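Local coordinates for ribonucleoside-diphosphate reductase (Pseudomonas aeruginosa, PDB 5IM3), which probably catalyses the thioredoxin-dependent reduction of ribonucleoside diphosphates to deoxyribonucleotides, the precursors of DNA, and binds dATP as an allosteric effector, at residues A[243-246]-A[247-251]; A[289-292]-A[293-296]; A[641-645]-A[646-650]. All coordinates share one frame; numbering follows the deposited sequence.

In the fold
Two of the three contacts are neighbours and the third stands apart. Interactions 1 and 2, whose centres are about 13 Å apart, are pinned together by a hydrogen bond from His247 NE2 to His289 O, 3.1 Å long, where the imidazoles of these two residues also meet. Both lie away from the nucleotide sites, around helices 219-239 and 250-267. Interaction 3 sits within the barrel domain, with its centre about 43 Å from that of interaction 1 and about 37 Å from that of interaction 2. It alone approaches a ligand: the side chain of Ser644 is about 10 Å from a bound dATP. All three are local contacts in the connections that lead into helices 250-267, 297-307 and 646-655.

Interaction 1 of 3, residues A[243-246]-A[247-251]; sequences ESAT and HHEMA
The flat carboxylate of Glu249 meets Thr246 across the turn, and next door the two imidazoles meet at an angle: His247 ND1 stands over the centre of one face of the His248 ring, 3.8 Å above its plane, while His248 CE1 lies in plane at the edge of the His247 ring. Their polar ends are held from outside, His248 ND1 by Glu171 and His247 NE2 by the carbonyl of His289. Glu249 OE2 receives two weak hydrogen bonds, from Thr246 N at 3.5 Å and from Thr246 OG1 at 3.3 Å, and its OE1 lies beside Ala245 CB at 4.1 Å. Glu249 CG swings roughly away from the backbone N (chi1 -152°), which turns the extended chain back toward Thr246, whose side chain it crosses at about a right angle. The bent chain of Met250 brings CE against Ala245 CB; the modelled separation is tight and its exact value doubtful. Both residues also touch Leu236 of helix 219-239, whereas Thr246 packs on helix 162-173. The example is a type I beta turn, His247 to Met250, leading an extended linker into helix 250-267.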
# COMPACT_ATOMS: atom_id res chain seq x y z
N GLU A 243 -50.30 28.14 -40.35
CA GLU A 243 -50.45 26.96 -39.51
C GLU A 243 -49.42 25.88 -39.83
O GLU A 243 -49.34 24.90 -39.10
CB GLU A 243 -51.87 26.40 -39.66
CG GLU A 243 -52.46 25.85 -38.37
CD GLU A 243 -52.65 26.91 -37.31
OE1 GLU A 243 -52.64 26.57 -36.10
OE2 GLU A 243 -52.81 28.10 -37.67
N SER A 244 -48.65 26.06 -40.90
CA SER A 244 -47.65 25.09 -41.34
C SER A 244 -46.85 25.72 -42.46
O SER A 244 -47.31 26.65 -43.12
CB SER A 244 -48.31 23.78 -41.80
OG SER A 244 -47.36 22.90 -42.38
N ALA A 245 -45.64 25.21 -42.67
CA ALA A 245 -44.79 25.74 -43.73
C ALA A 245 -43.59 24.83 -43.93
O ALA A 245 -43.16 24.12 -43.01
CB ALA A 245 -44.33 27.17 -43.41
N THR A 246 -43.05 24.86 -45.15
CA THR A 246 -41.83 24.14 -45.51
C THR A 246 -40.65 25.10 -45.50
O THR A 246 -40.79 26.30 -45.24
CB THR A 246 -41.98 23.47 -46.89
OG1 THR A 246 -42.21 24.47 -47.88
CG2 THR A 246 -43.14 22.48 -46.89
N HIS A 247 -39.46 24.57 -45.81
CA HIS A 247 -38.25 25.37 -45.76
C HIS A 247 -38.26 26.48 -46.80
O HIS A 247 -38.31 27.67 -46.45
CB HIS A 247 -37.01 24.50 -45.95
CG HIS A 247 -35.74 25.28 -46.05
ND1 HIS A 247 -34.97 25.30 -47.20
CD2 HIS A 247 -35.11 26.08 -45.17
CE1 HIS A 247 -33.92 26.08 -47.01
NE2 HIS A 247 -33.98 26.56 -45.78
N HIS A 248 -38.19 26.13 -48.09
CA HIS A 248 -38.15 27.15 -49.13
C HIS A 248 -39.37 28.07 -49.08
O HIS A 248 -39.33 29.17 -49.65
CB HIS A 248 -38.04 26.50 -50.51
CG HIS A 248 -36.67 25.96 -50.80
ND1 HIS A 248 -36.36 24.63 -50.67
CD2 HIS A 248 -35.54 26.58 -51.21
CE1 HIS A 248 -35.09 24.45 -50.99
NE2 HIS A 248 -34.57 25.62 -51.32
N GLU A 249 -40.44 27.65 -48.41
CA GLU A 249 -41.56 28.54 -48.16
C GLU A 249 -41.18 29.67 -47.21
O GLU A 249 -41.88 30.69 -47.16
CB GLU A 249 -42.73 27.74 -47.59
CG GLU A 249 -44.10 28.32 -47.88
CD GLU A 249 -45.22 27.39 -47.46
OE1 GLU A 249 -46.25 27.88 -46.94
OE2 GLU A 249 -45.07 26.16 -47.64
N MET A 250 -40.09 29.52 -46.46
CA MET A 250 -39.60 30.59 -45.59
C MET A 250 -39.01 31.76 -46.37
O MET A 250 -38.80 32.82 -45.78
CB MET A 250 -38.54 30.05 -44.63
CG MET A 250 -39.08 29.16 -43.55
SD MET A 250 -40.27 30.00 -42.50
CE MET A 250 -41.78 29.31 -43.17
N ALA A 251 -38.72 31.58 -47.66
CA ALA A 251 -38.17 32.67 -48.45
C ALA A 251 -39.08 33.90 -48.41
O ALA A 251 -38.60 35.03 -48.51
CB ALA A 251 -37.95 32.21 -49.89

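Interaction 2 of 3, residues A[289-292]-A[293-296]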
# COMPACT_ATOMS: atom_id res chain seq x y z
N HIS A 289 -33.19 32.73 -45.52
CA HIS A 289 -33.76 31.49 -45.00
C HIS A 289 -32.87 30.28 -45.24
O HIS A 289 -33.04 29.26 -44.56
CB HIS A 289 -35.13 31.23 -45.64
CG HIS A 289 -35.04 30.66 -47.02
ND1 HIS A 289 -34.82 31.44 -48.13
CD2 HIS A 289 -35.15 29.38 -47.47
CE1 HIS A 289 -34.79 30.67 -49.21
NE2 HIS A 289 -34.99 29.42 -48.83
N GLU A 290 -31.93 30.36 -46.18
CA GLU A 290 -31.06 29.22 -46.46
C GLU A 290 -30.07 28.96 -45.33
O GLU A 290 -29.54 27.85 -45.23
CB GLU A 290 -30.30 29.44 -47.77
CG GLU A 290 -31.15 29.22 -49.02
CD GLU A 290 -31.46 27.75 -49.27
OE1 GLU A 290 -30.94 26.89 -48.53
OE2 GLU A 290 -32.23 27.45 -50.21
N ARG A 291 -29.80 29.95 -44.48
CA ARG A 291 -28.85 29.73 -43.39
C ARG A 291 -29.40 28.81 -42.31
O ARG A 291 -28.63 28.38 -41.44
CB ARG A 291 -28.44 31.08 -42.79
CG ARG A 291 -27.99 32.07 -43.85
CD ARG A 291 -27.24 33.24 -43.27
NE ARG A 291 -26.99 34.27 -44.28
CZ ARG A 291 -26.21 35.32 -44.10
NH1 ARG A 291 -25.57 35.49 -42.95
NH2 ARG A 291 -26.05 36.21 -45.07
N ASP A 292 -30.69 28.48 -42.35
CA ASP A 292 -31.22 27.43 -41.47
C ASP A 292 -30.61 26.08 -41.80
O ASP A 292 -30.52 25.21 -40.92
CB ASP A 292 -32.74 27.37 -41.59
CG ASP A 292 -33.44 28.42 -40.75
OD1 ASP A 292 -32.74 29.27 -40.15
OD2 ASP A 292 -34.69 28.40 -40.68
N GLN A 293 -30.20 25.87 -43.05
CA GLN A 293 -29.60 24.60 -43.45
C GLN A 293 -28.23 24.37 -42.81
O GLN A 293 -27.73 23.25 -42.86
CB GLN A 293 -29.46 24.55 -44.97
CG GLN A 293 -30.75 24.86 -45.74
CD GLN A 293 -31.88 23.91 -45.40
OE1 GLN A 293 -32.51 24.04 -44.35
NE2 GLN A 293 -32.15 22.96 -46.29
N GLN A 294 -27.64 25.40 -42.20
CA GLN A 294 -26.31 25.28 -41.62
C GLN A 294 -26.30 24.51 -40.31
O GLN A 294 -25.24 24.04 -39.88
CB GLN A 294 -25.71 26.67 -41.37
CG GLN A 294 -25.64 27.55 -42.61
CD GLN A 294 -25.30 28.99 -42.28
OE1 GLN A 294 -25.21 29.37 -41.10
NE2 GLN A 294 -25.12 29.81 -43.31
N PHE A 295 -27.46 24.34 -39.67
CA PHE A 295 -27.52 23.89 -38.29
C PHE A 295 -27.24 22.40 -38.17
O PHE A 295 -27.80 21.58 -38.91
CB PHE A 295 -28.88 24.20 -37.68
CG PHE A 295 -29.03 25.61 -37.21
CD1 PHE A 295 -28.34 26.06 -36.10
CD2 PHE A 295 -29.87 26.49 -37.88
CE1 PHE A 295 -28.47 27.36 -35.66
CE2 PHE A 295 -30.00 27.79 -37.45
CZ PHE A 295 -29.31 28.23 -36.34
N THR A 296 -26.37 22.05 -37.23
CA THR A 296 -26.28 20.69 -36.73
C THR A 296 -27.43 20.43 -35.76
O THR A 296 -28.06 21.36 -35.24
CB THR A 296 -24.95 20.45 -36.02
OG1 THR A 296 -24.87 21.30 -34.87
CG2 THR A 296 -23.79 20.76 -36.95
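Successive i to i+3 backbone bonds join Glu290, Arg291 and Asp292 to the residues that follow: Gln293 N to Glu290 O at 3.0 Å, Gln294 N to Arg291 O at 3.2 Å, and a weak last one, Phe295 N to Asp292 O, at 3.4 Å. This is the signature of a 3-10 helix, here spanning 289-294 and lying between helices 280-286 and 297-307. The coil ends at Phe295, whose backbone turns extended, and Thr296 then serves as N-cap of the next helix, its OG1 accepting a bond from Gly299 N. With about three residues to a turn, side chains three apart come out on the same side. Arg291 and Gln294 run side by side in the same direction, with Gln294 CG 3.3 Å from Arg291 O. Glu290 folds back at chi2 (-72°), laying OE1 against Gln293 CG at 3.5 Å. Phe295 offers its ring edge to the Asp292 carbonyl, CD2 to O 3.4 Å, close to the ring plane. The buried Asp292 carboxylate accepts a hydrogen bond from Gln320 NE2 at OD1 and is bonded to the Tyr254 hydroxyl at OD2, and Phe351 meets the Phe295 ring edge-to-face.

Interaction 3 of 3, residues A[641-645]-A[646-650]; sequences NYYSV and PQAQN
Tyr643 lays one face of its ring against the backbone of Gln649, so that the flat phenol closes over the convex first turn of a helix. The CH-pi contact is direct: Gln649 CA lies 3.7 Å from the ring centroid, 20° off the normal. Gln649 CB fills the adjoining angle where the ring joins its own CB, 3.5 Å from Tyr643 CG. Beyond this bump the glutamine chain runs out extended, CG opposite the backbone N (chi1 176°), and crosses the tyrosine at about a right angle; its amide stands nearly perpendicular to the ring, with OE1 3.9 Å from Tyr643 CD2. The opposite ring face is covered near its rim by Asn641 ND2, 3.4 Å above the plane, so the phenol is sandwiched between the end of one helix and the start of the next. Asn652 ND2 and the carbonyl of Ile638 hydrogen-bond its hydroxyl, tying the far end of the ring to both helices.

A second fit is made by Val645. One of its methyls, CG2, nestles tightly against Ala648 CB at 3.5 Å, while Val645 CB abuts CD of the Pro646 ring at 3.7 Å. Valine occupies the N-cap position, where its apolar side chain can offer no bond; its carbonyl O instead accepts a hydrogen bond from Ala648 N, 3.2 Å, and proline, lacking an N-H, begins the helix. Val645 also touches Met394 and Leu395 of helix 382-395. Helices 620-640 and 646-655 belong to the crossover connection between the parallel strands 600-608 and 659-663, and the short link between the two helices, with the side chain of Ser644 about 7 Å from that of Lys397, which binds dATP, is part of the alpha-beta barrel of ribonucleotide reductase.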
# COMPACT_ATOMS: atom_id res chain seq x y z
N ASN A 641 -25.27 47.49 -22.45
CA ASN A 641 -25.35 46.67 -21.25
C ASN A 641 -26.00 47.44 -20.10
O ASN A 641 -25.64 48.59 -19.83
CB ASN A 641 -23.95 46.20 -20.85
CG ASN A 641 -23.96 45.12 -19.81
OD1 ASN A 641 -24.40 44.00 -20.07
ND2 ASN A 641 -23.47 45.44 -18.62
N TYR A 642 -26.97 46.81 -19.44
CA TYR A 642 -27.60 47.38 -18.26
C TYR A 642 -26.77 47.02 -17.03
O TYR A 642 -26.48 45.85 -16.79
CB TYR A 642 -29.03 46.89 -18.09
CG TYR A 642 -29.68 47.42 -16.83
CD1 TYR A 642 -30.14 48.72 -16.75
CD2 TYR A 642 -29.80 46.61 -15.70
CE1 TYR A 642 -30.72 49.21 -15.59
CE2 TYR A 642 -30.38 47.09 -14.54
CZ TYR A 642 -30.84 48.39 -14.49
OH TYR A 642 -31.41 48.87 -13.33
N TYR A 643 -26.41 48.04 -16.25
CA TYR A 643 -25.48 47.87 -15.14
C TYR A 643 -26.22 47.91 -13.81
O TYR A 643 -26.99 48.84 -13.54
CB TYR A 643 -24.40 48.96 -15.18
CG TYR A 643 -23.53 48.88 -16.41
CD1 TYR A 643 -22.40 48.08 -16.41
CD2 TYR A 643 -23.83 49.60 -17.56
CE1 TYR A 643 -21.59 47.99 -17.52
CE2 TYR A 643 -23.03 49.53 -18.68
CZ TYR A 643 -21.90 48.71 -18.66
OH TYR A 643 -21.09 48.62 -19.77
N SER A 644 -25.97 46.90 -12.98
CA SER A 644 -26.57 46.80 -11.65
C SER A 644 -25.76 47.54 -10.60
O SER A 644 -26.33 48.24 -9.75
CB SER A 644 -26.70 45.32 -11.25
OG SER A 644 -27.46 44.59 -12.19
N VAL A 645 -24.43 47.38 -10.62
CA VAL A 645 -23.56 48.04 -9.65
C VAL A 645 -22.83 49.18 -10.35
O VAL A 645 -22.34 49.00 -11.48
CB VAL A 645 -22.58 47.05 -9.01
CG1 VAL A 645 -23.33 45.86 -8.44
CG2 VAL A 645 -21.54 46.59 -10.02
N PRO A 646 -22.72 50.36 -9.73
CA PRO A 646 -22.20 51.52 -10.46
C PRO A 646 -20.73 51.43 -10.80
O PRO A 646 -20.30 52.00 -11.82
CB PRO A 646 -22.49 52.69 -9.51
CG PRO A 646 -22.46 52.07 -8.16
CD PRO A 646 -23.01 50.68 -8.32
N GLN A 647 -19.93 50.73 -10.00
CA GLN A 647 -18.50 50.63 -10.30
C GLN A 647 -18.22 49.71 -11.47
O GLN A 647 -17.09 49.73 -11.99
CB GLN A 647 -17.73 50.16 -9.06
CG GLN A 647 -18.35 48.99 -8.33
CD GLN A 647 -19.10 49.40 -7.07
OE1 GLN A 647 -19.96 50.28 -7.10
NE2 GLN A 647 -18.76 48.77 -5.95
N ALA A 648 -19.19 48.90 -11.91
CA ALA A 648 -19.02 48.12 -13.13
C ALA A 648 -19.27 48.99 -14.35
O ALA A 648 -18.54 48.91 -15.34
CB ALA A 648 -19.95 46.91 -13.11
N GLN A 649 -20.30 49.83 -14.30
CA GLN A 649 -20.50 50.83 -15.34
C GLN A 649 -19.30 51.77 -15.42
O GLN A 649 -18.84 52.11 -16.52
CB GLN A 649 -21.78 51.62 -15.06
CG GLN A 649 -22.03 52.75 -16.04
CD GLN A 649 -23.26 53.54 -15.67
OE1 GLN A 649 -24.38 53.05 -15.77
NE2 GLN A 649 -23.05 54.77 -15.22
N ASN A 650 -18.79 52.19 -14.27
CA ASN A 650 -17.68 53.14 -14.24
C ASN A 650 -16.47 52.60 -15.01
O ASN A 650 -15.87 53.32 -15.81
CB ASN A 650 -17.31 53.46 -12.79
CG ASN A 650 -16.23 54.51 -12.69
OD1 ASN A 650 -16.24 55.51 -13.41
ND2 ASN A 650 -15.28 54.29 -11.79